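Local coordinates for capsular polysaccharide biosynthesis protein (Burkholderia pseudomallei, PDB 4BQN) that binds coenzyme A and probably acts as an acetyltransferase in the biosynthesis of the capsular polysaccharide, at residues A[119-124]-A[274-279]; A[233-238]-A[262-267]. The protein carries 1 engineered substitution. One frame throughout, in Å; residues are numbered along the deposited sequence.

Interaction 1 of 2, residues A[119-124]-A[274-279]; sequences GYVDAL and LEQFEW
Two side chains on successive turns of helix 269-281, Q276 and W279, reach across to the short strand 121-122 just where it passes into helix 123-130. Q276 leaves its helix with CG anti to its carbonyl carbon, and a bend at chi2 (-75°) curls the chain so that the amide, rather than the methylenes, meets the strand. Q276 OE1 accepts a hydrogen bond from D122 N at 2.8 Å, fairly straight with an N-H...O angle of 161°. The donor stands well above the amide plane, 45° out of it. Q276 OE1 also lies 3.2 Å from V121 CA, so the oxygen nestles against the backbone of two residues. Glutamine suits this place because it is long enough to span the gap and brings a neutral acceptor.

V121 turns CG1 anti to its carbonyl carbon, which leaves CG2 in the crowded position between N and C. V121 CG1 then sits over the six-membered ring of W279 in a CH-pi contact, 4.2 Å from the ring centroid and displaced toward the rim, W279 CZ3 being the ring atom nearest V121 CG1. W279 supplies the broad face by holding its CG anti to the backbone N, and its ring also meets that of H116. Y120, beside V121, turns away from the helix toward the coenzyme A site, where its OH bonds to N200.

D122 is the N-cap of helix 123-130. With its CG anti to the backbone N, its carboxylate leads away from Q276: OD1 bonds to I125 N, while OD2 bonds to Y242 and T106. V121 pairs through its backbone with N108 of strand 107-108. The buried N-H of D122 is thus satisfied by a neutral amide while V121 packs on the indole, so one polar and one apolar contact join strand 121-122 to helix 269-281.

Interaction 2 of 2, residues A[233-238]-A[262-267]; sequences PLDVTK and VLYKKK
The phenol ring of Y264 lies with one face over V236, whose CA stands 3.6 Å from the ring centroid and only 18° off the normal, a CH-pi contact displaced toward the rim. At the ring edge sits the carboxylate of D235, OD2 in the ring plane, with the two flat groups turned 76° apart. The Y264 hydroxyl, OH, donates to D235 OD1 over 2.6 Å, meeting that oxygen from above the carboxylate plane. To present its group there, D235 accepts the crowded position for CG, between N and carbonyl carbon. A water adds to this end, donating to Y264 OH and to P233 O while accepting from V236 N.

Y264 belongs to the type I' turn of a tight beta hairpin, strands 260-262 and 265-267, in which V262 and K265 exchange both backbone bonds. L263 and Y264 take left-handed conformations, and their two N-H groups point outward to the loop 233-238. Y264 N donates to V236 O at 2.9 Å, in the carbonyl plane; Q261 NE2 also binds that oxygen. L263 N donates almost straight (172°) to T237 OG1, which chi1 places beside its own backbone N and anti to its carbonyl carbon. Threonine fits because its hydroxyl takes the turn's N-H while its methyl, CG2, packs on V262 CG1.

V236 holds CG2 anti to its backbone N, which brings V236 CG2 to 3.5 Å from L263 CA, tighter than usual for two carbons; CG2 also meets L263 CD2. A beta-branched residue puts methyl and CB against both turn residues at once. Farther along, K238 NZ and K266 NZ lie 5.7 Å apart, and a water accepts a bond from each, which may ease their repulsion; K266 NZ also bonds to Q261 OE1.

How the interactions relate
From the N terminus, the chain builds its parallel sheet before reaching 119-124, strand and helix start, and then runs far before the loop 233-238. Interaction 2 closes the shorter loop when the hairpin 260-267 returns to that segment. Directly after strand 265-267 comes helix 269-281, which folds back onto 119-124 and closes interaction 1, so interaction 2 is nested inside the longer loop. The two also touch: Y120 packs on T237, and K267, salt-bridged to E118, makes a long, weak ion pair with E275. Together they join the strand-to-helix transition, the hairpin and helix 269-281, on the side where Y120 bonds to N200, a coenzyme A-binding residue.

Interaction 1 of 2, residues A[119-124]-A[274-279]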
# COMPACT_ATOMS: atom_id res chain seq x y z
N GLY A 119 12.32 -1.13 2.20
CA GLY A 119 11.24 -1.32 1.22
C GLY A 119 10.80 -0.09 0.44
O GLY A 119 9.99 -0.19 -0.49
N TYR A 120 11.29 1.09 0.83
CA TYR A 120 10.88 2.36 0.22
C TYR A 120 12.09 3.25 0.05
O TYR A 120 13.05 3.16 0.84
CB TYR A 120 9.84 3.09 1.09
CG TYR A 120 8.66 2.23 1.41
CD1 TYR A 120 7.58 2.14 0.54
CD2 TYR A 120 8.65 1.44 2.57
CE1 TYR A 120 6.50 1.31 0.83
CE2 TYR A 120 7.58 0.61 2.86
CZ TYR A 120 6.52 0.56 1.99
OH TYR A 120 5.46 -0.26 2.30
N VAL A 121 12.04 4.08 -0.98
CA VAL A 121 13.06 5.09 -1.22
C VAL A 121 12.40 6.40 -1.65
O VAL A 121 11.23 6.43 -2.04
CB VAL A 121 14.05 4.64 -2.32
CG1 VAL A 121 14.84 3.40 -1.89
CG2 VAL A 121 13.35 4.40 -3.65
N ASP A 122 13.16 7.48 -1.54
CA ASP A 122 12.65 8.77 -1.97
C ASP A 122 13.06 8.98 -3.43
O ASP A 122 14.23 9.21 -3.74
CB ASP A 122 13.14 9.89 -1.04
CG ASP A 122 12.42 11.19 -1.29
OD1 ASP A 122 12.51 11.70 -2.43
OD2 ASP A 122 11.71 11.66 -0.37
N ALA A 123 12.09 8.84 -4.32
CA ALA A 123 12.30 8.99 -5.75
C ALA A 123 12.67 10.41 -6.15
O ALA A 123 13.35 10.59 -7.16
CB ALA A 123 11.09 8.52 -6.53
N LEU A 124 12.23 11.42 -5.40
CA LEU A 124 12.66 12.77 -5.76
C LEU A 124 14.16 12.92 -5.53
O LEU A 124 14.84 13.56 -6.32
CB LEU A 124 11.86 13.83 -4.99
CG LEU A 124 12.07 15.25 -5.52
CD1 LEU A 124 11.61 15.39 -6.97
CD2 LEU A 124 11.34 16.24 -4.64
N LEU A 274 19.67 12.20 4.04
CA LEU A 274 21.08 12.08 3.66
C LEU A 274 21.45 10.64 3.30
O LEU A 274 22.17 10.40 2.32
CB LEU A 274 21.97 12.62 4.77
CG LEU A 274 21.91 14.13 5.03
CD1 LEU A 274 22.67 14.51 6.30
CD2 LEU A 274 22.40 14.96 3.85
N GLU A 275 20.95 9.68 4.07
CA GLU A 275 21.21 8.26 3.80
C GLU A 275 20.57 7.80 2.48
O GLU A 275 21.10 6.92 1.80
CB GLU A 275 20.75 7.39 4.97
CG GLU A 275 21.63 7.52 6.21
CD GLU A 275 21.18 6.67 7.39
OE1 GLU A 275 20.37 5.74 7.19
OE2 GLU A 275 21.65 6.93 8.52
N GLN A 276 19.44 8.39 2.12
CA GLN A 276 18.85 8.11 0.80
C GLN A 276 19.81 8.51 -0.32
O GLN A 276 20.02 7.76 -1.28
CB GLN A 276 17.50 8.82 0.63
CG GLN A 276 16.40 8.25 1.52
CD GLN A 276 15.89 6.91 1.00
OE1 GLN A 276 15.52 6.79 -0.17
NE2 GLN A 276 15.89 5.90 1.86
N PHE A 277 20.40 9.70 -0.20
CA PHE A 277 21.42 10.11 -1.18
C PHE A 277 22.55 9.09 -1.25
O PHE A 277 22.95 8.68 -2.34
CB PHE A 277 21.97 11.51 -0.87
CG PHE A 277 21.16 12.62 -1.47
CD1 PHE A 277 21.44 13.09 -2.76
CD2 PHE A 277 20.10 13.19 -0.76
CE1 PHE A 277 20.70 14.10 -3.33
CE2 PHE A 277 19.36 14.22 -1.33
CZ PHE A 277 19.65 14.66 -2.62
N GLU A 278 23.04 8.68 -0.09
CA GLU A 278 24.16 7.74 -0.03
C GLU A 278 23.78 6.40 -0.68
O GLU A 278 24.58 5.80 -1.39
CB GLU A 278 24.61 7.57 1.42
CG GLU A 278 25.25 8.85 1.94
CD GLU A 278 25.29 8.99 3.45
OE1 GLU A 278 24.87 8.08 4.18
OE2 GLU A 278 25.77 10.05 3.91
N TRP A 279 22.53 5.97 -0.47
CA TRP A 279 22.05 4.72 -1.03
C TRP A 279 22.02 4.81 -2.57
O TRP A 279 22.56 3.93 -3.24
CB TRP A 279 20.67 4.38 -0.45
CG TRP A 279 20.22 3.00 -0.81
CD1 TRP A 279 20.49 1.84 -0.13
CD2 TRP A 279 19.42 2.62 -1.94
NE1 TRP A 279 19.92 0.76 -0.77
CE2 TRP A 279 19.25 1.21 -1.87
CE3 TRP A 279 18.82 3.32 -3.00
CZ2 TRP A 279 18.52 0.50 -2.83
CZ3 TRP A 279 18.09 2.60 -3.96
CH2 TRP A 279 17.96 1.21 -3.87

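Interaction 2 of 2, residues A[233-238]-A[262-267]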
# COMPACT_ATOMS: atom_id res chain seq x y z
N PRO A 233 -1.93 -3.40 12.04
CA PRO A 233 -1.02 -4.47 11.62
C PRO A 233 0.10 -4.06 10.67
O PRO A 233 1.09 -4.78 10.58
CB PRO A 233 -1.94 -5.48 10.91
CG PRO A 233 -3.32 -5.12 11.29
CD PRO A 233 -3.33 -3.66 11.65
N LEU A 234 -0.03 -2.92 10.00
CA LEU A 234 0.96 -2.49 9.00
C LEU A 234 1.69 -1.23 9.45
O LEU A 234 1.90 -0.32 8.65
CB LEU A 234 0.29 -2.32 7.64
CG LEU A 234 -0.32 -3.61 7.09
CD1 LEU A 234 -1.08 -3.30 5.82
CD2 LEU A 234 0.73 -4.67 6.81
N ASP A 235 2.08 -1.19 10.72
CA ASP A 235 2.69 -0.00 11.31
C ASP A 235 4.22 -0.05 11.39
O ASP A 235 4.82 0.82 12.04
CB ASP A 235 2.10 0.26 12.70
CG ASP A 235 2.54 -0.77 13.72
OD1 ASP A 235 2.84 -1.92 13.35
OD2 ASP A 235 2.57 -0.43 14.92
N VAL A 236 4.84 -1.03 10.74
CA VAL A 236 6.30 -1.19 10.80
C VAL A 236 7.07 0.08 10.40
O VAL A 236 8.03 0.48 11.09
CB VAL A 236 6.78 -2.41 9.94
CG1 VAL A 236 6.29 -2.35 8.49
CG2 VAL A 236 8.30 -2.55 9.97
N THR A 237 6.62 0.72 9.33
CA THR A 237 7.34 1.84 8.73
C THR A 237 6.39 3.01 8.53
O THR A 237 5.27 2.85 8.05
CB THR A 237 8.01 1.38 7.43
OG1 THR A 237 9.09 0.50 7.79
CG2 THR A 237 8.55 2.54 6.61
N LYS A 238 6.85 4.20 8.92
CA LYS A 238 5.99 5.38 8.89
C LYS A 238 6.73 6.50 8.19
O LYS A 238 7.69 7.05 8.73
CB LYS A 238 5.56 5.78 10.31
CG LYS A 238 4.82 4.67 11.07
CD LYS A 238 4.41 5.05 12.49
CE LYS A 238 3.66 3.90 13.14
NZ LYS A 238 3.33 4.14 14.58
N VAL A 262 11.34 3.46 10.54
CA VAL A 262 11.70 2.45 9.55
C VAL A 262 12.01 1.15 10.29
O VAL A 262 12.88 1.13 11.18
CB VAL A 262 12.86 2.92 8.65
CG1 VAL A 262 12.35 3.85 7.55
CG2 VAL A 262 13.96 3.60 9.46
N LEU A 263 11.30 0.09 9.94
CA LEU A 263 11.46 -1.22 10.61
C LEU A 263 11.39 -1.05 12.14
O LEU A 263 12.23 -1.59 12.87
CB LEU A 263 12.75 -1.92 10.16
CG LEU A 263 12.95 -2.07 8.65
CD1 LEU A 263 14.32 -2.66 8.33
CD2 LEU A 263 11.83 -2.88 8.00
N TYR A 264 10.40 -0.29 12.59
CA TYR A 264 10.11 -0.04 14.01
C TYR A 264 11.15 0.80 14.75
O TYR A 264 11.09 0.93 15.97
CB TYR A 264 9.82 -1.34 14.79
CG TYR A 264 8.49 -1.95 14.42
CD1 TYR A 264 7.28 -1.35 14.81
CD2 TYR A 264 8.43 -3.12 13.65
CE1 TYR A 264 6.06 -1.89 14.46
CE2 TYR A 264 7.21 -3.68 13.31
CZ TYR A 264 6.03 -3.07 13.71
OH TYR A 264 4.82 -3.64 13.35
N LYS A 265 12.10 1.38 14.01
CA LYS A 265 13.11 2.27 14.59
C LYS A 265 12.89 3.70 14.13
O LYS A 265 12.59 3.95 12.97
CB LYS A 265 14.52 1.81 14.20
CG LYS A 265 14.84 0.35 14.50
CD LYS A 265 14.72 0.02 15.98
CE LYS A 265 14.99 -1.46 16.23
NZ LYS A 265 14.55 -1.89 17.59
N LYS A 266 13.07 4.65 15.04
CA LYS A 266 12.95 6.06 14.68
C LYS A 266 14.24 6.57 14.06
O LYS A 266 15.35 6.20 14.49
CB LYS A 266 12.55 6.91 15.89
CG LYS A 266 11.20 6.55 16.51
CD LYS A 266 10.03 6.72 15.54
CE LYS A 266 8.68 6.69 16.25
NZ LYS A 266 8.38 5.37 16.89
N LYS A 267 14.10 7.40 13.04
CA LYS A 267 15.23 8.02 12.36
C LYS A 267 14.90 9.48 12.04
O LYS A 267 13.86 9.76 11.43
CB LYS A 267 15.55 7.24 11.08
CG LYS A 267 16.86 7.60 10.40
CD LYS A 267 17.20 6.59 9.31
CE LYS A 267 17.52 5.20 9.87
NZ LYS A 267 17.93 4.21 8.84
O HOH W 1 3.84 -4.09 10.26
O HOH W 2 5.39 4.77 16.09